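Local coordinates for protein agglutinin (Galanthus nivalis, PDB 1JPC) that binds alpha-linked mannose, with high affinity for alpha-1,3-linked mannose oligomers, as a tetrameric bulb lectin with antiviral activity, at residues A[81-86]-A[98-103]; A[50-55]-A[62-67]. All coordinates share one frame; numbering follows the deposited sequence. Where two conformers were deposited one is given.

Interaction 1. Residues A[81-86]-A[98-103]; sequences NGNYVC and GTDRWA. With MAN (alpha-D-mannopyranose), chain B.
The Y84 ring carries the methyl group of T99 over one of its faces: CG2 of T99 sits 3.9 Å from the ring centroid and 30° off the ring normal, a CH-pi contact displaced toward the hydroxyl end. The T99 methyl gets there because CG2 lies anti to its own carbonyl carbon, which leaves OG1 between the backbone N and that carbon. G98 passes the CD2-CE2 side of the same ring, its CA 3.5 Å from Y84 CD2, where a backbone without a side chain can come close. The peptide bond between G98 and T99 is cis. Beyond it, T99 CA makes a short CA-H...O contact of 3.1 Å with the carbonyl O of N83. The phenol end of Y84 is held by Q80, whose backbone O bonds to OH.

One residue before Y84 and one after T99, the contact turns polar. N83 ND2 gives a hydrogen bond of 3.0 Å to D100 OD1. The acceptor lies almost in the amide plane, but the amide comes at the carboxylate from above, 61° out of its plane. This pair borders a mannose: N83 CB is 3.2 Å from O4 of the sugar, and D100 OD2 touches its C6. A103 CB reaches O6 of the same mannose at 3.2 Å. The sugar is hydrogen-bonded to Q89, D91, N93 and Y97 of the second subunit. In that subunit a strand pairs with D100, W102 and A103, so the sheet continues across the interface. The arrangement is that of the C-terminal strand exchange of bulb-type lectin dimers, in which the strand leaving one hairpin helps border a mannose site of the partner.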
loop_
_atom_site.group_PDB
_atom_site.type_symbol
_atom_site.label_atom_id
_atom_site.label_comp_id
_atom_site.label_asym_id
_atom_site.label_seq_id
_atom_site.Cartn_x
_atom_site.Cartn_y
_atom_site.Cartn_z
ATOM N N ASN A 81 27.491 14.436 -2.144
ATOM C CA ASN A 81 27.298 13.043 -1.786
ATOM C C ASN A 81 26.491 12.966 -0.487
ATOM O O ASN A 81 26.798 13.661 0.484
ATOM C CB ASN A 81 28.642 12.338 -1.627
ATOM C CG ASN A 81 28.520 10.832 -1.722
ATOM O OD1 ASN A 81 28.271 10.150 -0.720
ATOM N ND2 ASN A 81 28.685 10.299 -2.935
ATOM N N GLY A 82 25.438 12.152 -0.495
ATOM C CA GLY A 82 24.592 12.005 0.676
ATOM C C GLY A 82 23.460 11.014 0.448
ATOM O O GLY A 82 23.611 10.037 -0.285
ATOM N N ASN A 83 22.324 11.263 1.092
ATOM C CA ASN A 83 21.156 10.395 0.969
ATOM C C ASN A 83 20.076 11.122 0.195
ATOM O O ASN A 83 19.759 12.266 0.503
ATOM C CB ASN A 83 20.628 10.014 2.350
ATOM C CG ASN A 83 21.661 9.285 3.179
ATOM O OD1 ASN A 83 22.059 8.175 2.847
ATOM N ND2 ASN A 83 22.117 9.917 4.250
ATOM N N TYR A 84 19.542 10.453 -0.823
ATOM C CA TYR A 84 18.498 11.002 -1.687
ATOM C C TYR A 84 17.399 9.972 -1.899
ATOM O O TYR A 84 17.606 8.771 -1.666
ATOM C CB TYR A 84 19.068 11.344 -3.067
ATOM C CG TYR A 84 20.134 12.403 -3.053
ATOM C CD1 TYR A 84 21.477 12.074 -2.851
ATOM C CD2 TYR A 84 19.805 13.740 -3.251
ATOM C CE1 TYR A 84 22.460 13.057 -2.846
ATOM C CE2 TYR A 84 20.774 14.726 -3.250
ATOM C CZ TYR A 84 22.095 14.380 -3.047
ATOM O OH TYR A 84 23.038 15.372 -3.030
ATOM N N VAL A 85 16.238 10.453 -2.352
ATOM C CA VAL A 85 15.093 9.600 -2.658
ATOM C C VAL A 85 14.428 10.114 -3.927
ATOM O O VAL A 85 14.448 11.320 -4.204
ATOM C CB VAL A 85 14.005 9.573 -1.533
ATOM C CG1 VAL A 85 14.514 8.867 -0.289
ATOM C CG2 VAL A 85 13.529 10.973 -1.208
ATOM N N CYS A 86 13.956 9.185 -4.747
ATOM C CA CYS A 86 13.227 9.515 -5.958
ATOM C C CYS A 86 11.820 9.009 -5.636
ATOM O O CYS A 86 11.629 7.816 -5.405
ATOM C CB CYS A 86 13.803 8.773 -7.153
ATOM S SG CYS A 86 12.882 9.103 -8.655
ATOM N N GLY A 98 16.606 15.669 -1.614
ATOM C CA GLY A 98 17.838 15.358 -0.909
ATOM C C GLY A 98 18.651 16.609 -0.647
ATOM O O GLY A 98 18.423 17.638 -1.289
ATOM N N THR A 99 19.587 16.549 0.292
ATOM C CA THR A 99 19.861 15.354 1.077
ATOM C C THR A 99 18.996 15.348 2.331
ATOM O O THR A 99 18.099 16.175 2.479
ATOM C CB THR A 99 21.342 15.330 1.518
ATOM O OG1 THR A 99 21.703 16.619 2.029
ATOM C CG2 THR A 99 22.254 14.980 0.357
ATOM N N ASP A 100 19.266 14.399 3.221
ATOM C CA ASP A 100 18.548 14.287 4.479
ATOM C C ASP A 100 18.919 15.475 5.361
ATOM O O ASP A 100 20.067 15.926 5.361
ATOM C CB ASP A 100 18.903 12.970 5.174
ATOM C CG ASP A 100 20.401 12.753 5.287
ATOM O OD1 ASP A 100 21.084 12.703 4.243
ATOM O OD2 ASP A 100 20.906 12.621 6.416
ATOM N N ARG A 101 17.942 16.009 6.080
ATOM C CA ARG A 101 18.165 17.157 6.952
ATOM C C ARG A 101 17.966 16.801 8.419
ATOM O O ARG A 101 18.494 17.463 9.310
ATOM C CB ARG A 101 17.195 18.282 6.584
ATOM C CG ARG A 101 17.254 18.709 5.130
ATOM C CD ARG A 101 18.643 19.213 4.771
ATOM N NE ARG A 101 18.805 19.429 3.334
ATOM C CZ ARG A 101 19.953 19.771 2.752
ATOM N NH1 ARG A 101 21.047 19.942 3.485
ATOM N NH2 ARG A 101 20.016 19.924 1.434
ATOM N N TRP A 102 17.210 15.740 8.667
ATOM C CA TRP A 102 16.893 15.314 10.018
ATOM C C TRP A 102 16.393 13.865 9.962
ATOM O O TRP A 102 15.853 13.429 8.942
ATOM C CB TRP A 102 15.788 16.234 10.572
ATOM C CG TRP A 102 15.327 15.900 11.954
ATOM C CD1 TRP A 102 15.882 16.329 13.123
ATOM C CD2 TRP A 102 14.250 15.023 12.320
ATOM N NE1 TRP A 102 15.228 15.765 14.193
ATOM C CE2 TRP A 102 14.223 14.961 13.734
ATOM C CE3 TRP A 102 13.308 14.276 11.590
ATOM C CZ2 TRP A 102 13.294 14.183 14.438
ATOM C CZ3 TRP A 102 12.380 13.498 12.294
ATOM C CH2 TRP A 102 12.384 13.461 13.706
ATOM N N ALA A 103 16.584 13.130 11.051
ATOM C CA ALA A 103 16.131 11.749 11.148
ATOM C C ALA A 103 15.970 11.384 12.623
ATOM O O ALA A 103 16.577 12.017 13.488
ATOM C CB ALA A 103 17.121 10.810 10.465
HETATM C C1 MAN B . 20.239 6.268 7.637
HETATM C C2 MAN B . 19.296 5.712 6.575
HETATM C C3 MAN B . 19.172 6.700 5.408
HETATM C C4 MAN B . 18.797 8.097 5.915
HETATM C C5 MAN B . 19.731 8.539 7.043
HETATM C C6 MAN B . 19.296 9.833 7.702
HETATM O O2 MAN B . 18.020 5.486 7.153
HETATM O O3 MAN B . 18.176 6.251 4.500
HETATM O O4 MAN B . 18.873 9.026 4.843
HETATM O O5 MAN B . 19.772 7.532 8.078
HETATM O O6 MAN B . 19.817 9.939 9.020
#

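Interaction 2. Residues A[50-55]-A[62-67]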
loop_
_atom_site.group_PDB
_atom_site.type_symbol
_atom_site.label_atom_id
_atom_site.label_comp_id
_atom_site.label_asym_id
_atom_site.label_seq_id
_atom_site.Cartn_x
_atom_site.Cartn_y
_atom_site.Cartn_z
ATOM N N ARG A 50 19.216 -2.734 -24.684
ATOM C CA ARG A 50 18.336 -3.746 -24.132
ATOM C C ARG A 50 18.764 -3.948 -22.688
ATOM O O ARG A 50 19.933 -3.722 -22.351
ATOM C CB ARG A 50 18.506 -5.069 -24.896
ATOM C CG ARG A 50 17.332 -5.481 -25.774
ATOM C CD ARG A 50 16.133 -5.929 -24.939
ATOM N NE ARG A 50 15.013 -6.388 -25.765
ATOM C CZ ARG A 50 14.580 -7.647 -25.810
ATOM N NH1 ARG A 50 15.164 -8.584 -25.067
ATOM N NH2 ARG A 50 13.573 -7.979 -26.613
ATOM N N SER A 51 17.804 -4.278 -21.828
ATOM C CA SER A 51 18.059 -4.569 -20.423
ATOM C C SER A 51 18.779 -3.518 -19.588
ATOM O O SER A 51 19.758 -3.820 -18.890
ATOM C CB SER A 51 18.793 -5.902 -20.321
ATOM O OG SER A 51 18.170 -6.860 -21.165
ATOM N N CYS A 52 18.291 -2.287 -19.645
ATOM C CA CYS A 52 18.868 -1.207 -18.858
ATOM C C CYS A 52 18.357 -1.292 -17.421
ATOM O O CYS A 52 17.379 -1.988 -17.139
ATOM C CB CYS A 52 18.454 0.143 -19.428
ATOM S SG CYS A 52 19.259 0.599 -20.987
ATOM N N PHE A 53 19.044 -0.616 -16.511
ATOM C CA PHE A 53 18.632 -0.566 -15.113
ATOM C C PHE A 53 18.665 0.895 -14.682
ATOM O O PHE A 53 19.390 1.697 -15.279
ATOM C CB PHE A 53 19.509 -1.449 -14.209
ATOM C CG PHE A 53 20.982 -1.145 -14.274
ATOM C CD1 PHE A 53 21.560 -0.231 -13.391
ATOM C CD2 PHE A 53 21.815 -1.844 -15.162
ATOM C CE1 PHE A 53 22.946 -0.015 -13.384
ATOM C CE2 PHE A 53 23.204 -1.640 -15.168
ATOM C CZ PHE A 53 23.771 -0.725 -14.274
ATOM N N LEU A 54 17.828 1.260 -13.712
ATOM C CA LEU A 54 17.768 2.640 -13.219
ATOM C C LEU A 54 18.479 2.732 -11.870
ATOM O O LEU A 54 18.209 1.937 -10.971
ATOM C CB LEU A 54 16.305 3.087 -13.091
ATOM C CG LEU A 54 16.041 4.491 -12.557
ATOM C CD1 LEU A 54 16.503 5.518 -13.579
ATOM C CD2 LEU A 54 14.557 4.658 -12.270
ATOM N N SER A 55 19.387 3.691 -11.735
ATOM C CA SER A 55 20.145 3.863 -10.502
ATOM C C SER A 55 19.964 5.251 -9.886
ATOM O O SER A 55 20.128 6.270 -10.560
ATOM C CB SER A 55 21.630 3.598 -10.769
ATOM O OG SER A 55 22.380 3.553 -9.569
ATOM N N LEU A 62 20.109 10.521 -10.986
ATOM C CA LEU A 62 19.248 9.425 -11.417
ATOM C C LEU A 62 19.756 9.066 -12.811
ATOM O O LEU A 62 19.661 9.883 -13.726
ATOM C CB LEU A 62 17.797 9.907 -11.482
ATOM C CG LEU A 62 16.737 8.850 -11.759
ATOM C CD1 LEU A 62 16.656 7.919 -10.570
ATOM C CD2 LEU A 62 15.399 9.513 -11.999
ATOM N N VAL A 63 20.305 7.867 -12.975
ATOM C CA VAL A 63 20.870 7.455 -14.261
ATOM C C VAL A 63 20.367 6.114 -14.824
ATOM O O VAL A 63 20.270 5.125 -14.093
ATOM C CB VAL A 63 22.425 7.352 -14.149
ATOM C CG1 VAL A 63 23.057 7.168 -15.524
ATOM C CG2 VAL A 63 23.004 8.577 -13.441
ATOM N N VAL A 64 20.059 6.085 -16.122
ATOM C CA VAL A 64 19.642 4.857 -16.799
ATOM C C VAL A 64 20.914 4.271 -17.437
ATOM O O VAL A 64 21.550 4.923 -18.269
ATOM C CB VAL A 64 18.610 5.135 -17.912
ATOM C CG1 VAL A 64 18.358 3.870 -18.728
ATOM C CG2 VAL A 64 17.317 5.619 -17.314
ATOM N N TYR A 65 21.299 3.065 -17.032
ATOM C CA TYR A 65 22.502 2.410 -17.551
ATOM C C TYR A 65 22.213 1.195 -18.421
ATOM O O TYR A 65 21.274 0.450 -18.147
ATOM C CB TYR A 65 23.381 1.932 -16.392
ATOM C CG TYR A 65 24.133 3.012 -15.664
ATOM C CD1 TYR A 65 25.173 3.700 -16.286
ATOM C CD2 TYR A 65 23.819 3.335 -14.344
ATOM C CE1 TYR A 65 25.883 4.688 -15.614
ATOM C CE2 TYR A 65 24.523 4.322 -13.660
ATOM C CZ TYR A 65 25.554 4.994 -14.302
ATOM O OH TYR A 65 26.249 5.979 -13.640
ATOM N N ASN A 66 23.002 0.986 -19.473
ATOM C CA ASN A 66 22.814 -0.210 -20.290
ATOM C C ASN A 66 23.704 -1.284 -19.649
ATOM O O ASN A 66 24.458 -0.982 -18.718
ATOM C CB ASN A 66 23.132 0.037 -21.781
ATOM C CG ASN A 66 24.614 0.288 -22.066
ATOM O OD1 ASN A 66 25.465 0.264 -21.179
ATOM N ND2 ASN A 66 24.917 0.521 -23.333
ATOM N N PRO A 67 23.620 -2.546 -20.098
ATOM C CA PRO A 67 24.464 -3.579 -19.483
ATOM C C PRO A 67 25.966 -3.257 -19.449
ATOM O O PRO A 67 26.656 -3.573 -18.479
ATOM C CB PRO A 67 24.157 -4.808 -20.327
ATOM C CG PRO A 67 22.706 -4.599 -20.678
ATOM C CD PRO A 67 22.711 -3.145 -21.098
#
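The F53 ring has CB of Y65 over one face, 3.7 Å from the ring centroid, with F53 CZ as the nearest atom at 3.4 Å. F53 holds its CG between the backbone N and the carbonyl carbon (chi1 56°), which leans the ring across its strand neighbour. The Y65 ring takes CG1 of V63 against one face and CB of S55 at its edge; the two aromatic planes meet obliquely, at 38°. Beneath these rings runs an antiparallel beta hairpin, part of a four-stranded sheet of the bulb-lectin beta-prism. F53 and Y65 form a hydrogen-bonded pair, with Y65 N to F53 O at 2.9 Å and F53 N to Y65 O at 3.0 Å; S55 and V63 repeat the pattern. Between them, L54 and V64 are a non-hydrogen-bonded pair facing the interior. There L54 CD1 lies 3.8 Å from both V64 CG2 and L62 CG, and M25 of strand 21-25 packs on L54 and V64. C52 sets its CB against V64 CG1, and its SG is joined to C29 by a disulfide. Y65 belongs to a mannose pocket, and its OH bonds weakly to Q57.

Overall arrangement
Interaction 2 closes before interaction 1 opens along the chain, and their centres lie 22 Å apart in different antiparallel sheets of the same bulb-type lectin domain. They meet in the interior, where C86 SG packs 4.2 Å from L62 CD2. Each borders a different carbohydrate site. In interaction 2 the pocket lies within the chain, and the side chain of Y65 comes within about 3 Å of a bound mannose. The site beside interaction 1 is instead completed across the subunit interface. That interface reaches both contacts, since W102 of the second subunit packs on L62 of interaction 2.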